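Local structure of triacylglycerol lipase (Yarrowia lipolytica, 3O0D) at residues S214-D219 against V262-G267; H243-V248 against Q266-K271. The protein probably hydrolyses the ester bonds of triacylglycerols as an extracellular, glycosylated lipase of the alpha/beta-hydrolase fold. All coordinates share one frame; numbering follows the deposited sequence.

Contact 1: S214-D219 against V262-G267; sequences SKVSKD and VVMCQG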
loop_
_atom_site.group_PDB
_atom_site.type_symbol
_atom_site.label_atom_id
_atom_site.label_comp_id
_atom_site.label_asym_id
_atom_site.label_seq_id
_atom_site.Cartn_x
_atom_site.Cartn_y
_atom_site.Cartn_z
ATOM N N SER A 214 10.535 -11.144 9.870
ATOM C CA SER A 214 11.236 -10.328 10.863
ATOM C C SER A 214 12.341 -9.460 10.247
ATOM O O SER A 214 12.824 -8.579 10.893
ATOM C CB SER A 214 11.843 -11.208 11.938
ATOM O OG SER A 214 12.812 -12.043 11.375
ATOM N N LYS A 215 12.693 -9.733 8.991
ATOM C CA LYS A 215 13.812 -9.054 8.342
ATOM C C LYS A 215 13.509 -8.279 7.093
ATOM O O LYS A 215 12.673 -8.699 6.258
ATOM C CB LYS A 215 14.975 -10.086 8.064
ATOM C CG LYS A 215 15.648 -10.514 9.423
ATOM C CD LYS A 215 16.623 -11.650 9.192
ATOM C CE LYS A 215 17.190 -12.196 10.466
ATOM N NZ LYS A 215 16.278 -13.217 11.020
ATOM N N VAL A 216 14.245 -7.194 6.896
ATOM C CA VAL A 216 14.265 -6.465 5.641
ATOM C C VAL A 216 15.387 -7.038 4.811
ATOM O O VAL A 216 16.492 -7.267 5.351
ATOM C CB VAL A 216 14.570 -4.991 5.873
ATOM C CG1 VAL A 216 14.625 -4.274 4.622
ATOM C CG2 VAL A 216 13.422 -4.380 6.806
ATOM N N SER A 217 15.099 -7.392 3.571
ATOM C CA SER A 217 16.164 -8.054 2.802
ATOM C C SER A 217 16.010 -7.735 1.331
ATOM O O SER A 217 14.954 -7.309 0.892
ATOM C CB SER A 217 16.144 -9.533 3.101
ATOM O OG SER A 217 15.151 -10.135 2.321
ATOM N N LYS A 218 17.115 -7.870 0.558
ATOM C CA LYS A 218 17.087 -7.409 -0.832
ATOM C C LYS A 218 15.992 -8.145 -1.614
ATOM O O LYS A 218 15.451 -7.579 -2.533
ATOM C CB LYS A 218 18.485 -7.612 -1.513
ATOM C CG LYS A 218 18.957 -9.093 -1.496
ATOM C CD LYS A 218 20.401 -9.273 -2.154
ATOM C CE LYS A 218 20.535 -10.638 -2.905
ATOM N NZ LYS A 218 21.973 -10.830 -3.416
ATOM N N ASP A 219 15.678 -9.386 -1.292
ATOM C CA ASP A 219 14.758 -10.138 -2.068
ATOM C C ASP A 219 13.306 -10.108 -1.593
ATOM O O ASP A 219 12.413 -10.760 -2.186
ATOM C CB ASP A 219 15.205 -11.578 -2.148
ATOM C CG ASP A 219 16.400 -11.772 -3.176
ATOM O OD1 ASP A 219 16.646 -10.874 -4.049
ATOM O OD2 ASP A 219 17.106 -12.804 -3.070
ATOM N N VAL A 262 10.717 1.942 14.761
ATOM C CA VAL A 262 10.042 1.311 13.618
ATOM C C VAL A 262 10.437 -0.223 13.691
ATOM O O VAL A 262 11.647 -0.542 13.668
ATOM C CB VAL A 262 10.529 1.924 12.308
ATOM C CG1 VAL A 262 9.836 1.256 11.037
ATOM C CG2 VAL A 262 10.374 3.460 12.216
ATOM N N VAL A 263 9.465 -1.128 13.771
ATOM C CA VAL A 263 9.801 -2.518 14.100
ATOM C C VAL A 263 9.151 -3.413 13.021
ATOM O O VAL A 263 8.103 -3.058 12.448
ATOM C CB VAL A 263 9.376 -2.936 15.535
ATOM C CG1 VAL A 263 10.219 -2.159 16.583
ATOM C CG2 VAL A 263 7.813 -2.716 15.746
ATOM N N MET A 264 9.756 -4.598 12.800
ATOM C CA MET A 264 9.141 -5.565 11.888
ATOM C C MET A 264 8.340 -6.538 12.751
ATOM O O MET A 264 8.833 -7.037 13.772
ATOM C CB MET A 264 10.302 -6.362 11.226
ATOM C CG MET A 264 11.381 -5.522 10.503
ATOM S SD MET A 264 10.661 -4.526 9.216
ATOM C CE MET A 264 10.247 -5.787 7.919
ATOM N N CYS A 265 7.057 -6.757 12.398
ATOM C CA CYS A 265 6.152 -7.536 13.267
ATOM C C CYS A 265 5.978 -8.899 12.641
ATOM O O CYS A 265 5.737 -8.918 11.463
ATOM C CB CYS A 265 4.766 -6.842 13.211
ATOM S SG CYS A 265 4.961 -5.100 13.824
ATOM N N GLN A 266 6.073 -9.935 13.446
ATOM C CA GLN A 266 5.625 -11.330 12.966
ATOM C C GLN A 266 4.112 -11.388 12.911
ATOM O O GLN A 266 3.380 -10.682 13.620
ATOM C CB GLN A 266 6.129 -12.417 13.805
ATOM C CG GLN A 266 7.684 -12.505 13.815
ATOM C CD GLN A 266 8.275 -13.111 12.618
ATOM O OE1 GLN A 266 7.692 -13.123 11.550
ATOM N NE2 GLN A 266 9.523 -13.590 12.754
ATOM N N GLY A 267 3.646 -12.251 12.028
ATOM C CA GLY A 267 2.224 -12.659 12.022
ATOM C C GLY A 267 1.212 -11.853 11.278
ATOM O O GLY A 267 1.434 -10.718 10.818
#
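Met264 is bent at all three torsions: CG stands anti to the carbonyl carbon (chi1 -55°), and the further bends at chi2 and chi3 turn its SD-CE end toward Val216. Gln266, just past the end of the strand, also has CG anti to its carbonyl carbon and turns at chi2 (-77°), which brings the NE2 end of its amide beside Ser214. The nearest CA pair is Ser214 and Met264, 5.3 Å apart, yet no hydrogen bond joins the two segments. What meets there is carbonyl and aliphatic chain: Ser214 O sits 3.4 Å from Met264 CB and equally near CG, so the carbonyl oxygen abuts the base of the side chain. Farther out, Met264 CE lies 3.6 Å from Val216 CG2, with SD almost as close to the same methyl. Val216 holds CG1 anti to the backbone N, leaving CG2 to take this contact, and the two side chains cross at about a right angle, so one methyl meets the SD-CE end of the thioether and the two chains do not run alongside each other. Phe18 of helix 12-27 packs on both residues.

The polar end is organised by a second shell. Gln266 NE2 rests 3.4 Å from Ser214 CB, a van der Waals touch, while its hydrogen bond goes to Asp212 OD1, which also bonds Ser214 OG; Gln266 OE1 accepts from Val213 N. Both ends of the amide are thus gripped by the residues just before Ser214, which fixes its rotation. Strand 262-265, paired between strands 247-250 and 3-8, belongs to the mixed central sheet of an alpha/beta-hydrolase fold, and here it receives the loop connecting helix 195-206 to strand 222-227.

Contact 2: H243-V248 against Q266-K271; sequences HCSGEV and QGQSNK. With K (potassium ion), chain N.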
loop_
_atom_site.group_PDB
_atom_site.type_symbol
_atom_site.label_atom_id
_atom_site.label_comp_id
_atom_site.label_asym_id
_atom_site.label_seq_id
_atom_site.Cartn_x
_atom_site.Cartn_y
_atom_site.Cartn_z
ATOM N N HIS A 243 -5.500 -9.857 7.627
ATOM C CA HIS A 243 -4.394 -9.426 6.844
ATOM C C HIS A 243 -3.476 -10.592 6.427
ATOM O O HIS A 243 -3.399 -11.639 7.099
ATOM C CB HIS A 243 -3.508 -8.501 7.706
ATOM C CG HIS A 243 -3.885 -7.010 7.667
ATOM N ND1 HIS A 243 -3.969 -6.252 6.532
ATOM C CD2 HIS A 243 -4.135 -6.167 8.706
ATOM C CE1 HIS A 243 -4.228 -4.981 6.863
ATOM N NE2 HIS A 243 -4.343 -4.911 8.184
ATOM N N CYS A 244 -2.774 -10.347 5.340
ATOM C CA CYS A 244 -1.565 -11.108 5.055
ATOM C C CYS A 244 -0.447 -10.690 6.010
ATOM O O CYS A 244 -0.576 -9.703 6.786
ATOM C CB CYS A 244 -1.170 -10.848 3.594
ATOM S SG CYS A 244 -0.573 -9.156 3.230
ATOM N N SER A 245 0.622 -11.464 5.996
ATOM C CA SER A 245 1.815 -11.104 6.834
ATOM C C SER A 245 2.559 -9.909 6.224
ATOM O O SER A 245 2.371 -9.529 5.078
ATOM C CB SER A 245 2.797 -12.260 6.902
ATOM O OG SER A 245 2.081 -13.342 7.498
ATOM N N GLY A 246 3.526 -9.414 7.009
ATOM C CA GLY A 246 4.390 -8.419 6.424
ATOM C C GLY A 246 4.346 -7.007 7.077
ATOM O O GLY A 246 4.844 -6.059 6.498
ATOM N N GLU A 247 3.766 -6.946 8.273
ATOM C CA GLU A 247 3.566 -5.653 8.958
ATOM C C GLU A 247 4.921 -5.022 9.424
ATOM O O GLU A 247 5.775 -5.757 9.969
ATOM C CB GLU A 247 2.689 -5.876 10.192
ATOM C CG GLU A 247 2.402 -4.525 10.960
ATOM C CD GLU A 247 1.365 -4.663 12.043
ATOM O OE1 GLU A 247 1.063 -5.829 12.495
ATOM O OE2 GLU A 247 0.824 -3.608 12.506
ATOM N N VAL A 248 5.079 -3.712 9.125
ATOM C CA VAL A 248 6.176 -2.868 9.648
ATOM C C VAL A 248 5.485 -1.720 10.441
ATOM O O VAL A 248 4.696 -1.012 9.885
ATOM C CB VAL A 248 6.851 -2.227 8.488
ATOM C CG1 VAL A 248 8.021 -1.291 9.022
ATOM C CG2 VAL A 248 7.458 -3.397 7.554
ATOM N N GLN A 266 6.073 -9.935 13.446
ATOM C CA GLN A 266 5.625 -11.330 12.966
ATOM C C GLN A 266 4.112 -11.388 12.911
ATOM O O GLN A 266 3.380 -10.682 13.620
ATOM C CB GLN A 266 6.129 -12.417 13.805
ATOM C CG GLN A 266 7.684 -12.505 13.815
ATOM C CD GLN A 266 8.275 -13.111 12.618
ATOM O OE1 GLN A 266 7.692 -13.123 11.550
ATOM N NE2 GLN A 266 9.523 -13.590 12.754
ATOM N N GLY A 267 3.646 -12.251 12.028
ATOM C CA GLY A 267 2.224 -12.659 12.022
ATOM C C GLY A 267 1.212 -11.853 11.278
ATOM O O GLY A 267 1.434 -10.718 10.818
ATOM N N GLN A 268 -0.015 -12.385 11.256
ATOM C CA GLN A 268 -1.028 -11.668 10.549
ATOM C C GLN A 268 -1.792 -10.707 11.499
ATOM O O GLN A 268 -2.579 -9.881 11.030
ATOM C CB GLN A 268 -2.021 -12.672 9.823
ATOM C CG GLN A 268 -1.312 -13.421 8.661
ATOM C CD GLN A 268 -2.118 -14.596 8.137
ATOM O OE1 GLN A 268 -2.033 -14.972 6.929
ATOM N NE2 GLN A 268 -2.866 -15.205 9.038
ATOM N N SER A 269 -1.624 -10.917 12.798
ATOM C CA SER A 269 -2.118 -9.972 13.815
ATOM C C SER A 269 -1.166 -9.996 14.977
ATOM O O SER A 269 -0.746 -11.071 15.441
ATOM C CB SER A 269 -3.594 -10.329 14.204
ATOM O OG SER A 269 -4.047 -9.646 15.381
ATOM N N ASN A 270 -0.747 -8.805 15.471
ATOM C CA ASN A 270 0.323 -8.794 16.463
ATOM C C ASN A 270 0.027 -7.682 17.468
ATOM O O ASN A 270 -0.038 -6.494 17.093
ATOM C CB ASN A 270 1.640 -8.573 15.718
ATOM C CG ASN A 270 2.854 -8.634 16.610
ATOM O OD1 ASN A 270 2.837 -8.205 17.751
ATOM N ND2 ASN A 270 3.955 -9.264 16.073
ATOM N N LYS A 271 -0.183 -8.067 18.721
ATOM C CA LYS A 271 -0.650 -7.067 19.713
ATOM C C LYS A 271 0.495 -6.150 20.087
ATOM O O LYS A 271 0.291 -5.128 20.840
ATOM C CB LYS A 271 -1.156 -7.735 20.991
ATOM C CG LYS A 271 -2.427 -8.566 20.805
ATOM C CD LYS A 271 -3.699 -7.824 20.778
ATOM C CE LYS A 271 -4.927 -8.843 20.830
ATOM N NZ LYS A 271 -5.010 -9.853 21.991
HETATM K K K N . -4.018 -7.568 3.734
HETATM O O HOH W 1 -5.428 -9.809 10.546
HETATM O O HOH W 2 3.540 -9.419 9.823
HETATM O O HOH W 3 -1.222 -6.352 14.091
HETATM O O HOH W 4 0.176 -8.152 11.399
HETATM O O HOH W 5 -6.386 -9.554 3.441
#
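The His243 imidazole meets the potassium ion at its edge and in the ring plane, ND1 lying 3.1 Å from K, whereas its far nitrogen, NE2, is hydrogen-bonded to Pro233 O. Gln189 and water 5 also bind the ion. Together chi1 (-89°) and chi2 (-56°) turn ND1 to the metal, and the root of the side chain remains beside the other segment, His243 CB being 3.7 Å from Gln268 O. A second planar group, the Asn270 amide, keeps ND2 nearly in plane with its acceptor: ND2 donates to a lone pair of Gln266 O at 2.9 Å (N-H...O 158°), a bond that reaches back four residues within the same segment, and also bonds Glu6 O, while OD1 accepts from Gln272 N.

Between the segments no direct hydrogen bond forms. The aliphatic part of Gln268 lies against the His243 carbonyl, CG being 3.2 Å from His243 O, a buried oxygen with no polar partner in the model; CG also touches Ser245 OG. Waters supply the polar links. Water 1 accepts from His243 N and donates to Gln268 O; water 2 joins Gly246 N to Gly267 O. Glu247, extended with CG anti to the backbone N, presents OE1 to two more: water 4, 2.7 Å from OE1, continues to Gly267 O, and water 3 to Asn270 N. Its OE2 is held by Thr226 OG1 and Ser274 N.

Helix 195-206 packs on Cys244 and Gln268, strand 222-227 flanks the 243-248 side, and strand 3-8 adjoins Gln266 and Asn270.

In the fold
From the N terminus, strand 3-8 is laid down first and later lies between strands 262-265 and 269-270. The loop after helix 195-206 supplies 214-219, then strand 222-227 leads to 243-248, strand 262-265 and finally 266-271. Contact 1 closes the longer loop, with 42 residues between its segments; contact 2 closes one of 17. The two cross, since 243-248 lies inside the first loop while 266-271 runs beyond its end. Contact 1 brings the loop before strand 222-227 onto strand 262-265; contact 2 sets the approach to strand 247-250 beside the lead into 269-270. Antiparallel pairing of strands 247-250 and 262-265, with Cys265 N 2.9 Å from Glu247 O, connects them within one sheet.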